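Side-chain contacts in uncharacterized NTF2-like protein (Mesorhizobium loti, PDB 3FH1), which is of unknown function but belongs to the SnoaL-like family of the NTF2 clan, whose curved sheet and helices often enclose a small-molecule pocket: residues R96-Y99 against N105-R108; V29-D34 against F81-T86; A58-R63 against V67-A72; E17-I22 against A89-T94. All blocks are in the same frame, centred on the assembly; numbering follows the deposited sequence. Where two conformers were deposited one is given.

Contact 1 (R96-Y99 against N105-R108); sequences RWRY and NSVR
Strands 96-99 and 106-108 run antiparallel, with Tyr99 and Val107 as a hydrogen-bonded pair and Arg98 and Arg108 as the adjoining non-hydrogen-bonded one. Tyr99 N donates to Val107 O at 2.8 Å, and Val107 N returns a bond to Tyr99 O at 2.9 Å. Arg98 starts extended and then bends at its third torsion (chi3 -56°), which swings the guanidinium alongside the other strand. Its NH1 donates to Ser106 OG at 3.0 Å, with the oxygen at the edge of the guanidinium and near its plane, while Arg108 CG lies over one face and NH2 forms a salt bridge with Asp56 of the second subunit. Serine suits this site because its short side chain offers an acceptor close to the strand, where the bent arginine can meet it. Arg96 and Arg108 lie side by side with guanidinium planes at 90°, NH1 of Arg96 being 3.7 Å from NH2 of Arg108; both are drawn to the carboxylate of Glu84, which would offset their like charges. On the other face of the sheet the indole of Trp97 brings CZ3 to within 3.8 Å of Val107 O, which sits at the ring edge, and Tyr99 CB packs on Val107 CG1 at 4.2 Å. The hairpin made by strands 92-100 and 106-116 is flanked by strand 80-89, whose Phe81 meets both Trp97 and Tyr99, and by strand 119-127, whose Val127 touches Trp97 and Val107.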
loop_
_atom_site.group_PDB
_atom_site.type_symbol
_atom_site.label_atom_id
_atom_site.label_comp_id
_atom_site.label_asym_id
_atom_site.label_seq_id
_atom_site.Cartn_x
_atom_site.Cartn_y
_atom_site.Cartn_z
ATOM N N ARG A 96 -2.481 -4.988 5.108
ATOM C CA ARG A 96 -3.701 -4.170 5.230
ATOM C C ARG A 96 -4.312 -4.396 6.587
ATOM O O ARG A 96 -4.399 -5.521 7.079
ATOM C CB ARG A 96 -4.718 -4.462 4.117
ATOM C CG ARG A 96 -4.361 -3.845 2.766
ATOM C CD ARG A 96 -5.535 -4.059 1.823
ATOM N NE ARG A 96 -5.831 -5.432 1.408
ATOM C CZ ARG A 96 -6.968 -6.088 1.668
ATOM N NH1 ARG A 96 -7.859 -5.622 2.504
ATOM N NH2 ARG A 96 -7.205 -7.273 1.108
ATOM N N TRP A 97 -4.787 -3.305 7.180
ATOM C CA TRP A 97 -5.327 -3.269 8.522
ATOM C C TRP A 97 -6.437 -2.269 8.723
ATOM O O TRP A 97 -6.667 -1.387 7.909
ATOM C CB TRP A 97 -4.188 -3.010 9.541
ATOM C CG TRP A 97 -3.267 -1.888 9.194
ATOM C CD1 TRP A 97 -1.989 -2.031 8.729
ATOM C CD2 TRP A 97 -3.464 -0.468 9.370
ATOM N NE1 TRP A 97 -1.405 -0.816 8.536
ATOM C CE2 TRP A 97 -2.272 0.161 8.935
ATOM C CE3 TRP A 97 -4.511 0.328 9.822
ATOM C CZ2 TRP A 97 -2.122 1.552 8.939
ATOM C CZ3 TRP A 97 -4.356 1.694 9.814
ATOM C CH2 TRP A 97 -3.181 2.281 9.409
ATOM N N ARG A 98 -7.159 -2.442 9.831
ATOM C CA ARG A 98 -8.108 -1.477 10.349
ATOM C C ARG A 98 -7.645 -1.125 11.763
ATOM O O ARG A 98 -7.457 -2.019 12.608
ATOM C CB ARG A 98 -9.521 -2.034 10.384
ATOM C CG ARG A 98 -10.478 -1.037 11.010
ATOM C CD ARG A 98 -11.903 -1.513 11.022
ATOM N NE ARG A 98 -12.459 -1.884 9.725
ATOM C CZ ARG A 98 -13.124 -1.027 8.963
ATOM N NH1 ARG A 98 -13.290 0.232 9.352
ATOM N NH2 ARG A 98 -13.647 -1.425 7.818
ATOM N N TYR A 99 -7.409 0.161 11.980
ATOM C CA TYR A 99 -6.975 0.679 13.293
ATOM C C TYR A 99 -8.180 1.239 14.026
ATOM O O TYR A 99 -8.928 2.065 13.478
ATOM C CB TYR A 99 -5.932 1.785 13.060
ATOM C CG TYR A 99 -5.456 2.466 14.320
ATOM C CD1 TYR A 99 -4.803 1.763 15.282
ATOM C CD2 TYR A 99 -5.621 3.848 14.506
ATOM C CE1 TYR A 99 -4.334 2.368 16.431
ATOM C CE2 TYR A 99 -5.170 4.481 15.680
ATOM C CZ TYR A 99 -4.506 3.730 16.632
ATOM O OH TYR A 99 -4.021 4.304 17.803
ATOM N N ASN A 105 -13.685 5.298 17.007
ATOM C CA ASN A 105 -13.640 5.399 15.543
ATOM C C ASN A 105 -12.587 4.419 15.002
ATOM O O ASN A 105 -11.749 3.924 15.755
ATOM C CB ASN A 105 -13.303 6.840 15.127
ATOM C CG ASN A 105 -14.421 7.816 15.458
ATOM O OD1 ASN A 105 -15.582 7.539 15.187
ATOM N ND2 ASN A 105 -14.072 8.956 16.048
ATOM N N SER A 106 -12.619 4.173 13.701
ATOM C CA SER A 106 -11.587 3.362 13.086
ATOM C C SER A 106 -11.208 3.969 11.770
ATOM O O SER A 106 -11.907 4.870 11.279
ATOM C CB SER A 106 -12.044 1.920 12.855
ATOM O OG SER A 106 -13.010 1.826 11.820
ATOM N N VAL A 107 -10.097 3.495 11.227
ATOM C CA VAL A 107 -9.658 3.878 9.902
ATOM C C VAL A 107 -8.923 2.685 9.253
ATOM O O VAL A 107 -8.169 1.957 9.903
ATOM C CB VAL A 107 -8.775 5.159 9.893
ATOM C CG1 VAL A 107 -7.469 4.969 10.721
ATOM C CG2 VAL A 107 -8.477 5.606 8.449
ATOM N N ARG A 108 -9.189 2.441 7.974
ATOM C CA ARG A 108 -8.418 1.440 7.246
ATOM C C ARG A 108 -7.113 2.007 6.734
ATOM O O ARG A 108 -7.017 3.182 6.363
ATOM C CB ARG A 108 -9.244 0.871 6.107
ATOM C CG ARG A 108 -10.558 0.241 6.469
ATOM C CD ARG A 108 -11.287 -0.245 5.241
ATOM N NE ARG A 108 -10.662 -1.406 4.615
ATOM C CZ ARG A 108 -10.740 -1.674 3.313
ATOM N NH1 ARG A 108 -11.424 -0.898 2.510
ATOM N NH2 ARG A 108 -10.150 -2.746 2.824
#

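Contact 2 (V29-D34 against F81-T86); sequences VFQLHD and FDLEET
Phe81 is met by two successive residues of the helix end, Phe30 through its ring and Gln31 through its amide. The direct polar link is a single bond: Gln31 NE2 donates to Phe81 O at 2.9 Å and 165°. The oxygen lies near the plane of the amide, but the donor stands well above the plane of the carbonyl. A bend at the second torsion (chi2 -60°) folds the glutamine chain round to make this reach, and its nitrogen, Gln31 NE2, also rests 4.0 Å from Leu83 CG. A water-mediated link runs beside it. Water 1 donates to Phe30 O at 2.9 Å and accepts from Phe81 N at 2.8 Å, joining a carbonyl near the helix end to the strand. The apolar part is the aromatic pair, with Phe30 CD1 4.1 Å from Phe81 CE1 and the ring planes at 75°. Phe26 and Trp70 each meet the Phe30 ring edge-to-face, extending an aromatic cluster close to a bound, unidentified ligand. The helix itself ends in a Schellman motif: His33 takes positive phi and Asp34 N bonds to Val29 O. Phe81 presents its N and O to the side away from strand 92-100, where water and glutamine satisfy them, while the rings of Phe30 and Phe81 supply the apolar part of the contact beside these polar links.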
loop_
_atom_site.group_PDB
_atom_site.type_symbol
_atom_site.label_atom_id
_atom_site.label_comp_id
_atom_site.label_asym_id
_atom_site.label_seq_id
_atom_site.Cartn_x
_atom_site.Cartn_y
_atom_site.Cartn_z
ATOM N N VAL A 29 3.344 -8.144 17.650
ATOM C CA VAL A 29 3.641 -7.059 18.593
ATOM C C VAL A 29 2.367 -6.248 18.855
ATOM O O VAL A 29 2.067 -5.883 19.994
ATOM C CB VAL A 29 4.748 -6.125 18.048
ATOM C CG1 VAL A 29 4.728 -4.732 18.795
ATOM C CG2 VAL A 29 6.117 -6.826 18.102
ATOM N N PHE A 30 1.611 -6.002 17.799
ATOM C CA PHE A 30 0.421 -5.162 17.890
ATOM C C PHE A 30 -0.761 -5.922 18.429
ATOM O O PHE A 30 -1.536 -5.377 19.204
ATOM C CB PHE A 30 0.147 -4.462 16.546
ATOM C CG PHE A 30 1.299 -3.656 16.125
ATOM C CD1 PHE A 30 1.483 -2.386 16.613
ATOM C CD2 PHE A 30 2.280 -4.209 15.339
ATOM C CE1 PHE A 30 2.624 -1.667 16.287
ATOM C CE2 PHE A 30 3.430 -3.490 15.039
ATOM C CZ PHE A 30 3.571 -2.219 15.509
ATOM N N GLN A 31 -0.911 -7.155 17.988
ATOM C CA GLN A 31 -2.035 -7.994 18.443
ATOM C C GLN A 31 -1.936 -8.327 19.920
ATOM O O GLN A 31 -2.957 -8.358 20.616
ATOM C CB GLN A 31 -2.073 -9.272 17.637
ATOM C CG GLN A 31 -2.353 -9.045 16.145
ATOM C CD GLN A 31 -3.697 -8.354 15.893
ATOM O OE1 GLN A 31 -4.755 -8.871 16.274
ATOM N NE2 GLN A 31 -3.657 -7.188 15.290
ATOM N N LEU A 32 -0.712 -8.545 20.413
ATOM C CA LEU A 32 -0.459 -8.876 21.805
ATOM C C LEU A 32 -0.125 -7.656 22.666
ATOM O O LEU A 32 0.065 -7.778 23.864
ATOM C CB LEU A 32 0.691 -9.878 21.887
ATOM C CG LEU A 32 0.457 -11.189 21.124
ATOM C CD1 LEU A 32 1.697 -12.046 21.251
ATOM C CD2 LEU A 32 -0.764 -11.938 21.630
ATOM N N HIS A 33 -0.102 -6.479 22.056
ATOM C CA HIS A 33 0.288 -5.229 22.728
ATOM C C HIS A 33 1.598 -5.418 23.500
ATOM O O HIS A 33 1.710 -5.066 24.687
ATOM C CB HIS A 33 -0.824 -4.709 23.621
ATOM C CG HIS A 33 -2.103 -4.495 22.894
ATOM N ND1 HIS A 33 -2.348 -3.370 22.141
ATOM C CD2 HIS A 33 -3.209 -5.272 22.792
ATOM C CE1 HIS A 33 -3.557 -3.462 21.608
ATOM N NE2 HIS A 33 -4.098 -4.606 21.989
ATOM N N ASP A 34 2.579 -6.009 22.834
ATOM C CA ASP A 34 3.821 -6.399 23.496
ATOM C C ASP A 34 5.014 -6.058 22.618
ATOM O O ASP A 34 5.279 -6.730 21.645
ATOM C CB ASP A 34 3.799 -7.907 23.788
ATOM C CG ASP A 34 5.032 -8.354 24.536
ATOM O OD1 ASP A 34 5.951 -7.529 24.723
ATOM O OD2 ASP A 34 5.079 -9.535 24.939
ATOM N N PHE A 81 -5.617 -3.148 16.400
ATOM C CA PHE A 81 -5.649 -3.348 14.956
ATOM C C PHE A 81 -6.333 -4.656 14.611
ATOM O O PHE A 81 -6.110 -5.667 15.283
ATOM C CB PHE A 81 -4.237 -3.438 14.344
ATOM C CG PHE A 81 -3.451 -2.155 14.373
ATOM C CD1 PHE A 81 -2.711 -1.787 15.484
ATOM C CD2 PHE A 81 -3.388 -1.343 13.265
ATOM C CE1 PHE A 81 -1.966 -0.580 15.483
ATOM C CE2 PHE A 81 -2.652 -0.168 13.275
ATOM C CZ PHE A 81 -1.930 0.189 14.412
ATOM N N ASP A 82 -7.156 -4.637 13.556
ATOM C CA ASP A 82 -7.594 -5.847 12.899
ATOM C C ASP A 82 -6.756 -5.983 11.636
ATOM O O ASP A 82 -6.556 -5.029 10.891
ATOM C CB ASP A 82 -9.042 -5.774 12.471
ATOM C CG ASP A 82 -10.007 -5.652 13.616
ATOM O OD1 ASP A 82 -9.707 -6.178 14.698
ATOM O OD2 ASP A 82 -11.066 -5.035 13.419
ATOM N N LEU A 83 -6.237 -7.174 11.414
ATOM C CA LEU A 83 -5.488 -7.488 10.208
ATOM C C LEU A 83 -6.462 -7.904 9.119
ATOM O O LEU A 83 -7.253 -8.854 9.283
ATOM C CB LEU A 83 -4.522 -8.629 10.456
ATOM C CG LEU A 83 -3.412 -8.271 11.449
ATOM C CD1 LEU A 83 -2.620 -9.499 11.862
ATOM C CD2 LEU A 83 -2.470 -7.222 10.811
ATOM N N GLU A 84 -6.374 -7.224 7.986
ATOM C CA GLU A 84 -7.179 -7.559 6.826
ATOM C C GLU A 84 -6.466 -8.581 5.942
ATOM O O GLU A 84 -7.062 -9.591 5.543
ATOM C CB GLU A 84 -7.568 -6.325 6.015
ATOM C CG GLU A 84 -8.478 -5.397 6.747
ATOM C CD GLU A 84 -8.852 -4.161 5.905
ATOM O OE1 GLU A 84 -8.223 -3.944 4.842
ATOM O OE2 GLU A 84 -9.762 -3.426 6.319
ATOM N N GLU A 85 -5.205 -8.328 5.624
ATOM C CA GLU A 85 -4.448 -9.227 4.766
ATOM C C GLU A 85 -2.988 -8.905 4.849
ATOM O O GLU A 85 -2.613 -7.737 4.733
ATOM C CB GLU A 85 -4.854 -9.097 3.295
ATOM C CG GLU A 85 -4.193 -10.158 2.391
ATOM C CD GLU A 85 -4.366 -9.808 0.918
ATOM O OE1 GLU A 85 -4.106 -8.655 0.533
ATOM O OE2 GLU A 85 -4.655 -10.709 0.179
ATOM N N THR A 86 -2.168 -9.938 4.982
ATOM C CA THR A 86 -0.714 -9.808 4.824
ATOM C C THR A 86 -0.345 -10.570 3.572
ATOM O O THR A 86 -0.648 -11.782 3.476
ATOM C CB THR A 86 0.072 -10.404 6.006
ATOM O OG1 THR A 86 -0.311 -9.750 7.221
ATOM C CG2 THR A 86 1.553 -10.280 5.790
HETATM O O HOH W 1 -4.246 -4.931 18.150
#

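Contact 3 (A58-R63 against V67-A72); sequences ARHAGR and VQLWSA
The imidazole of His60 is overlapped by Leu69, whose CD2 methyl stands over one ring face, 3.7 Å from the centroid and only 15° off the normal, a CH-pi contact. The methyl is displaced toward the rim, and CD2 of the histidine is its nearest ring atom, 3.6 Å from Leu69 CD2. The two side chains cross at about a right angle; Leu69 puts its CG anti to the backbone N (chi1 177°), directing a branch across the gap between helix and strand. A branched aliphatic suits the place, since one methyl can cover the ring while the residue also packs on Ile48 of the neighbouring strand 46-49. His60 belongs to the edge strand 59-61 of the NTF2-like sheet, and the chain turns from it directly into helix 63-75. Gly62 is the N-cap of that helix; its positive phi would press a side chain against the preceding carbonyl. The first turn then closes with Val67 N donating to Arg63 O at 2.8 Å, nearly straight at 173°. Beside this bond Val67 CG2 lies 3.9 Å from Arg63 CG, the two chains pointing the same way, so the aliphatic part of the arginine packs on valine. Beyond it the guanidinium turns to its own partner, Arg63 NE bonding to Ile42 O.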
loop_
_atom_site.group_PDB
_atom_site.type_symbol
_atom_site.label_atom_id
_atom_site.label_comp_id
_atom_site.label_asym_id
_atom_site.label_seq_id
_atom_site.Cartn_x
_atom_site.Cartn_y
_atom_site.Cartn_z
ATOM N N ALA A 58 5.314 11.974 8.272
ATOM C CA ALA A 58 6.528 12.178 9.027
ATOM C C ALA A 58 7.479 11.065 8.629
ATOM O O ALA A 58 7.085 10.145 7.886
ATOM C CB ALA A 58 6.233 12.140 10.522
ATOM N N ARG A 59 8.729 11.191 9.060
ATOM C CA ARG A 59 9.745 10.192 8.847
ATOM C C ARG A 59 10.402 9.914 10.179
ATOM O O ARG A 59 10.620 10.833 10.956
ATOM C CB ARG A 59 10.750 10.715 7.813
ATOM C CG ARG A 59 11.750 9.752 7.328
ATOM C CD ARG A 59 12.637 10.417 6.285
ATOM N NE ARG A 59 13.613 9.503 5.670
ATOM C CZ ARG A 59 14.816 9.256 6.152
ATOM N NH1 ARG A 59 15.262 9.895 7.237
ATOM N NH2 ARG A 59 15.602 8.402 5.511
ATOM N N HIS A 60 10.699 8.644 10.442
ATOM C CA HIS A 60 11.385 8.221 11.684
ATOM C C HIS A 60 12.538 7.404 11.185
ATOM O O HIS A 60 12.357 6.500 10.364
ATOM C CB HIS A 60 10.468 7.423 12.616
ATOM C CG HIS A 60 9.231 8.159 12.976
ATOM N ND1 HIS A 60 9.094 8.845 14.159
ATOM C CD2 HIS A 60 8.110 8.387 12.266
ATOM C CE1 HIS A 60 7.925 9.460 14.161
ATOM N NE2 HIS A 60 7.320 9.208 13.023
ATOM N N ALA A 61 13.725 7.665 11.690
ATOM C CA ALA A 61 14.922 6.987 11.184
ATOM C C ALA A 61 15.769 6.420 12.298
ATOM O O ALA A 61 16.057 7.098 13.288
ATOM C CB ALA A 61 15.759 7.960 10.363
ATOM N N GLY A 62 16.265 5.216 12.072
ATOM C CA GLY A 62 17.094 4.530 13.031
ATOM C C GLY A 62 16.290 3.614 13.918
ATOM O O GLY A 62 15.131 3.880 14.229
ATOM N N ARG A 63 16.918 2.550 14.366
ATOM C CA ARG A 63 16.233 1.562 15.177
ATOM C C ARG A 63 15.545 2.178 16.407
ATOM O O ARG A 63 14.412 1.840 16.716
ATOM C CB ARG A 63 17.184 0.458 15.633
ATOM C CG ARG A 63 16.498 -0.575 16.531
ATOM C CD ARG A 63 17.462 -1.637 17.041
ATOM N NE ARG A 63 17.980 -2.460 15.985
ATOM C CZ ARG A 63 19.251 -2.540 15.597
ATOM N NH1 ARG A 63 20.255 -1.923 16.208
ATOM N NH2 ARG A 63 19.532 -3.331 14.587
ATOM N N VAL A 67 11.613 1.737 17.004
ATOM C CA VAL A 67 11.142 1.023 18.227
ATOM C C VAL A 67 10.266 1.921 19.091
ATOM O O VAL A 67 9.175 1.503 19.528
ATOM C CB VAL A 67 12.304 0.426 19.087
ATOM C CG1 VAL A 67 11.740 -0.077 20.452
ATOM C CG2 VAL A 67 13.033 -0.718 18.254
ATOM N N GLN A 68 10.675 3.167 19.302
ATOM C CA GLN A 68 9.906 4.033 20.192
ATOM C C GLN A 68 8.498 4.253 19.622
ATOM O O GLN A 68 7.520 4.213 20.383
ATOM C CB GLN A 68 10.594 5.367 20.387
ATOM C CG GLN A 68 9.940 6.271 21.412
ATOM C CD GLN A 68 10.848 7.478 21.735
ATOM O OE1 GLN A 68 12.068 7.327 21.968
ATOM N NE2 GLN A 68 10.262 8.669 21.719
ATOM N N LEU A 69 8.398 4.515 18.321
ATOM C CA LEU A 69 7.122 4.824 17.707
ATOM C C LEU A 69 6.210 3.610 17.738
ATOM O O LEU A 69 5.087 3.673 18.208
ATOM C CB LEU A 69 7.266 5.324 16.286
ATOM C CG LEU A 69 5.949 5.613 15.487
ATOM C CD1 LEU A 69 5.237 6.763 16.061
ATOM C CD2 LEU A 69 6.211 5.828 14.015
ATOM N N TRP A 70 6.701 2.490 17.246
ATOM C CA TRP A 70 5.882 1.295 17.238
ATOM C C TRP A 70 5.495 0.805 18.649
ATOM O O TRP A 70 4.394 0.292 18.851
ATOM C CB TRP A 70 6.569 0.219 16.450
ATOM C CG TRP A 70 6.365 0.361 14.977
ATOM C CD1 TRP A 70 5.218 0.752 14.333
ATOM C CD2 TRP A 70 7.301 0.026 13.944
ATOM N NE1 TRP A 70 5.394 0.666 12.958
ATOM C CE2 TRP A 70 6.642 0.176 12.717
ATOM C CE3 TRP A 70 8.625 -0.448 13.947
ATOM C CZ2 TRP A 70 7.283 -0.057 11.515
ATOM C CZ3 TRP A 70 9.245 -0.663 12.772
ATOM C CH2 TRP A 70 8.574 -0.466 11.550
ATOM N N SER A 71 6.396 0.945 19.620
ATOM C CA SER A 71 6.111 0.561 21.017
ATOM C C SER A 71 4.955 1.369 21.601
ATOM O O SER A 71 4.093 0.855 22.321
ATOM C CB SER A 71 7.365 0.732 21.885
ATOM O OG SER A 71 8.397 -0.136 21.454
ATOM N N ALA A 72 4.956 2.655 21.310
ATOM C CA ALA A 72 3.913 3.525 21.815
ATOM C C ALA A 72 2.585 3.116 21.167
ATOM O O ALA A 72 1.545 3.104 21.827
ATOM C CB ALA A 72 4.233 4.986 21.498
#

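Contact 4 (E17-I22 against A89-T94); sequences EQTAEI and AGDRAT
Thr19 makes the direct contacts with the tight turn at Gly90 and Asp91, and Gln18, just before it in the helix, joins through water. Gln18 is linked to Asp91 in this way: water 2 lies 3.0 Å from Gln18 OE1 and 2.8 Å from Asp91 OD1, and it also reaches Thr19 OG1 at 2.7 Å. With three acceptors around it, this water cannot donate to all at once. Thr19 then comes straight at the turn. Its first torsion (chi1 -54°) sets OG1 beside the backbone N, where the hydroxyl donates to Gly90 O at 2.6 Å, in the carbonyl plane and on a lone pair. The same oxygen is also hydrogen-bonded to Arg15 O, one turn back in the chain, so that its one proton faces two carbonyls. The other branch, CG2, is anti to the backbone N and lies against the strand, 3.7 Å from Arg92 O; its apolar partner is the methyl of Ala93, with Thr19 CG2 4.2 Å from Ala93 CB. Alanine fits here because a single methyl lets the helix lie close. Farther along, Ala20 and Ile22 rest the helix on strands 9-11 and 106-116. The turn is a type II' beta turn from Ala89 to Arg92, and the positive phi of Gly90 is easiest for a residue without a side chain. Asp91 has its strongest partner in Arg15, just ahead of the helix, with which it forms a salt bridge. Threonine therefore does two jobs, its hydroxyl satisfying a buried turn carbonyl and its methyl packing on alanine, while charge and water stay toward the aspartate side.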
loop_
_atom_site.group_PDB
_atom_site.type_symbol
_atom_site.label_atom_id
_atom_site.label_comp_id
_atom_site.label_asym_id
_atom_site.label_seq_id
_atom_site.Cartn_x
_atom_site.Cartn_y
_atom_site.Cartn_z
ATOM N N GLU A 17 9.264 -17.007 2.612
ATOM C CA GLU A 17 8.920 -17.623 3.870
ATOM C C GLU A 17 9.578 -16.858 5.040
ATOM O O GLU A 17 8.953 -16.645 6.059
ATOM C CB GLU A 17 9.301 -19.116 3.913
ATOM C CG GLU A 17 8.397 -20.041 3.048
ATOM C CD GLU A 17 8.641 -21.541 3.335
ATOM O OE1 GLU A 17 9.182 -21.906 4.433
ATOM O OE2 GLU A 17 8.241 -22.389 2.472
ATOM N N GLN A 18 10.799 -16.397 4.842
ATOM C CA GLN A 18 11.464 -15.574 5.866
ATOM C C GLN A 18 10.698 -14.296 6.126
ATOM O O GLN A 18 10.416 -13.898 7.262
ATOM C CB GLN A 18 12.902 -15.287 5.443
ATOM C CG GLN A 18 13.541 -14.164 6.273
ATOM C CD GLN A 18 15.029 -14.067 6.025
ATOM O OE1 GLN A 18 15.449 -13.145 5.288
ATOM N NE2 GLN A 18 15.795 -15.006 6.525
ATOM N N THR A 19 10.333 -13.588 5.052
ATOM C CA THR A 19 9.566 -12.367 5.213
ATOM C C THR A 19 8.239 -12.621 5.922
ATOM O O THR A 19 7.825 -11.828 6.771
ATOM C CB THR A 19 9.396 -11.695 3.843
ATOM O OG1 THR A 19 10.695 -11.524 3.268
ATOM C CG2 THR A 19 8.635 -10.332 3.899
ATOM N N ALA A 20 7.557 -13.721 5.593
ATOM C CA ALA A 20 6.339 -14.083 6.311
ATOM C C ALA A 20 6.582 -14.233 7.823
ATOM O O ALA A 20 5.746 -13.780 8.648
ATOM C CB ALA A 20 5.680 -15.373 5.738
ATOM N N GLU A 21 7.682 -14.881 8.195
ATOM C CA GLU A 21 8.007 -15.080 9.602
ATOM C C GLU A 21 8.243 -13.741 10.289
ATOM O O GLU A 21 7.828 -13.520 11.439
ATOM C CB GLU A 21 9.253 -15.955 9.751
ATOM C CG GLU A 21 8.962 -17.327 9.910
ATOM C CD GLU A 21 8.179 -17.556 11.192
ATOM O OE1 GLU A 21 8.717 -17.265 12.295
ATOM O OE2 GLU A 21 7.014 -17.981 11.030
ATOM N N ILE A 22 8.927 -12.841 9.599
ATOM C CA ILE A 22 9.175 -11.491 10.143
ATOM C C ILE A 22 7.864 -10.761 10.336
ATOM O O ILE A 22 7.618 -10.175 11.399
ATOM C CB ILE A 22 10.139 -10.718 9.244
ATOM C CG1 ILE A 22 11.531 -11.365 9.261
ATOM C CG2 ILE A 22 10.324 -9.276 9.695
ATOM C CD1 ILE A 22 12.453 -10.819 8.165
ATOM N N ALA A 89 6.003 -11.198 -0.790
ATOM C CA ALA A 89 6.700 -11.614 -1.990
ATOM C C ALA A 89 8.161 -11.215 -1.859
ATOM O O ALA A 89 8.492 -10.035 -1.795
ATOM C CB ALA A 89 6.048 -11.007 -3.266
ATOM N N GLY A 90 9.031 -12.210 -1.754
ATOM C CA GLY A 90 10.443 -11.948 -1.679
ATOM C C GLY A 90 10.738 -11.251 -0.383
ATOM O O GLY A 90 10.336 -11.730 0.676
ATOM N N ASP A 91 11.427 -10.111 -0.460
ATOM C CA ASP A 91 11.823 -9.327 0.729
ATOM C C ASP A 91 10.784 -8.209 1.012
ATOM O O ASP A 91 10.998 -7.309 1.853
ATOM C CB ASP A 91 13.183 -8.682 0.462
ATOM C CG ASP A 91 14.299 -9.639 0.471
ATOM O OD1 ASP A 91 14.285 -10.589 1.300
ATOM O OD2 ASP A 91 15.224 -9.400 -0.349
ATOM N N ARG A 92 9.611 -8.273 0.385
ATOM C CA ARG A 92 8.575 -7.255 0.580
ATOM C C ARG A 92 7.264 -7.798 1.066
ATOM O O ARG A 92 6.967 -8.973 0.866
ATOM C CB ARG A 92 8.337 -6.521 -0.745
ATOM C CG ARG A 92 9.616 -5.778 -1.161
ATOM C CD ARG A 92 9.284 -4.691 -2.043
ATOM N NE ARG A 92 10.461 -4.081 -2.590
ATOM C CZ ARG A 92 10.404 -2.901 -3.175
ATOM N NH1 ARG A 92 9.253 -2.249 -3.243
ATOM N NH2 ARG A 92 11.495 -2.408 -3.721
ATOM N N ALA A 93 6.470 -6.965 1.712
ATOM C CA ALA A 93 5.167 -7.364 2.124
ATOM C C ALA A 93 4.260 -6.192 2.178
ATOM O O ALA A 93 4.682 -5.045 2.293
ATOM C CB ALA A 93 5.219 -7.977 3.501
ATOM N N THR A 94 2.980 -6.484 2.033
ATOM C CA THR A 94 1.955 -5.466 2.328
ATOM C C THR A 94 1.069 -5.990 3.474
ATOM O O THR A 94 0.796 -7.180 3.549
ATOM C CB THR A 94 1.063 -5.095 1.090
ATOM O OG1 THR A 94 0.328 -6.249 0.621
ATOM C CG2 THR A 94 1.884 -4.492 0.005
HETATM O O HOH W 2 13.384 -11.663 3.685
HETATM O O HOH W 3 16.287 -10.298 3.982
#

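How the contacts relate
Contact 4 is the most buried, contact 2 is partly buried, and contacts 1 and 3 lie at the surface. Contacts 2 and 4 both bind helix 16-31 to the sheet, one near each end of it, through polar side chains that satisfy main-chain carbonyls. Contact 1 stays within the sheet and is rich in arginine, whose charges meet the second subunit and the Glu84 carboxylate that contact 1 shares with contact 2. Contact 3, about 20 Å from contact 4 between centres, joins helix 63-75 to the far edge strand mainly by apolar packing; it meets contact 2 through aromatic side chains.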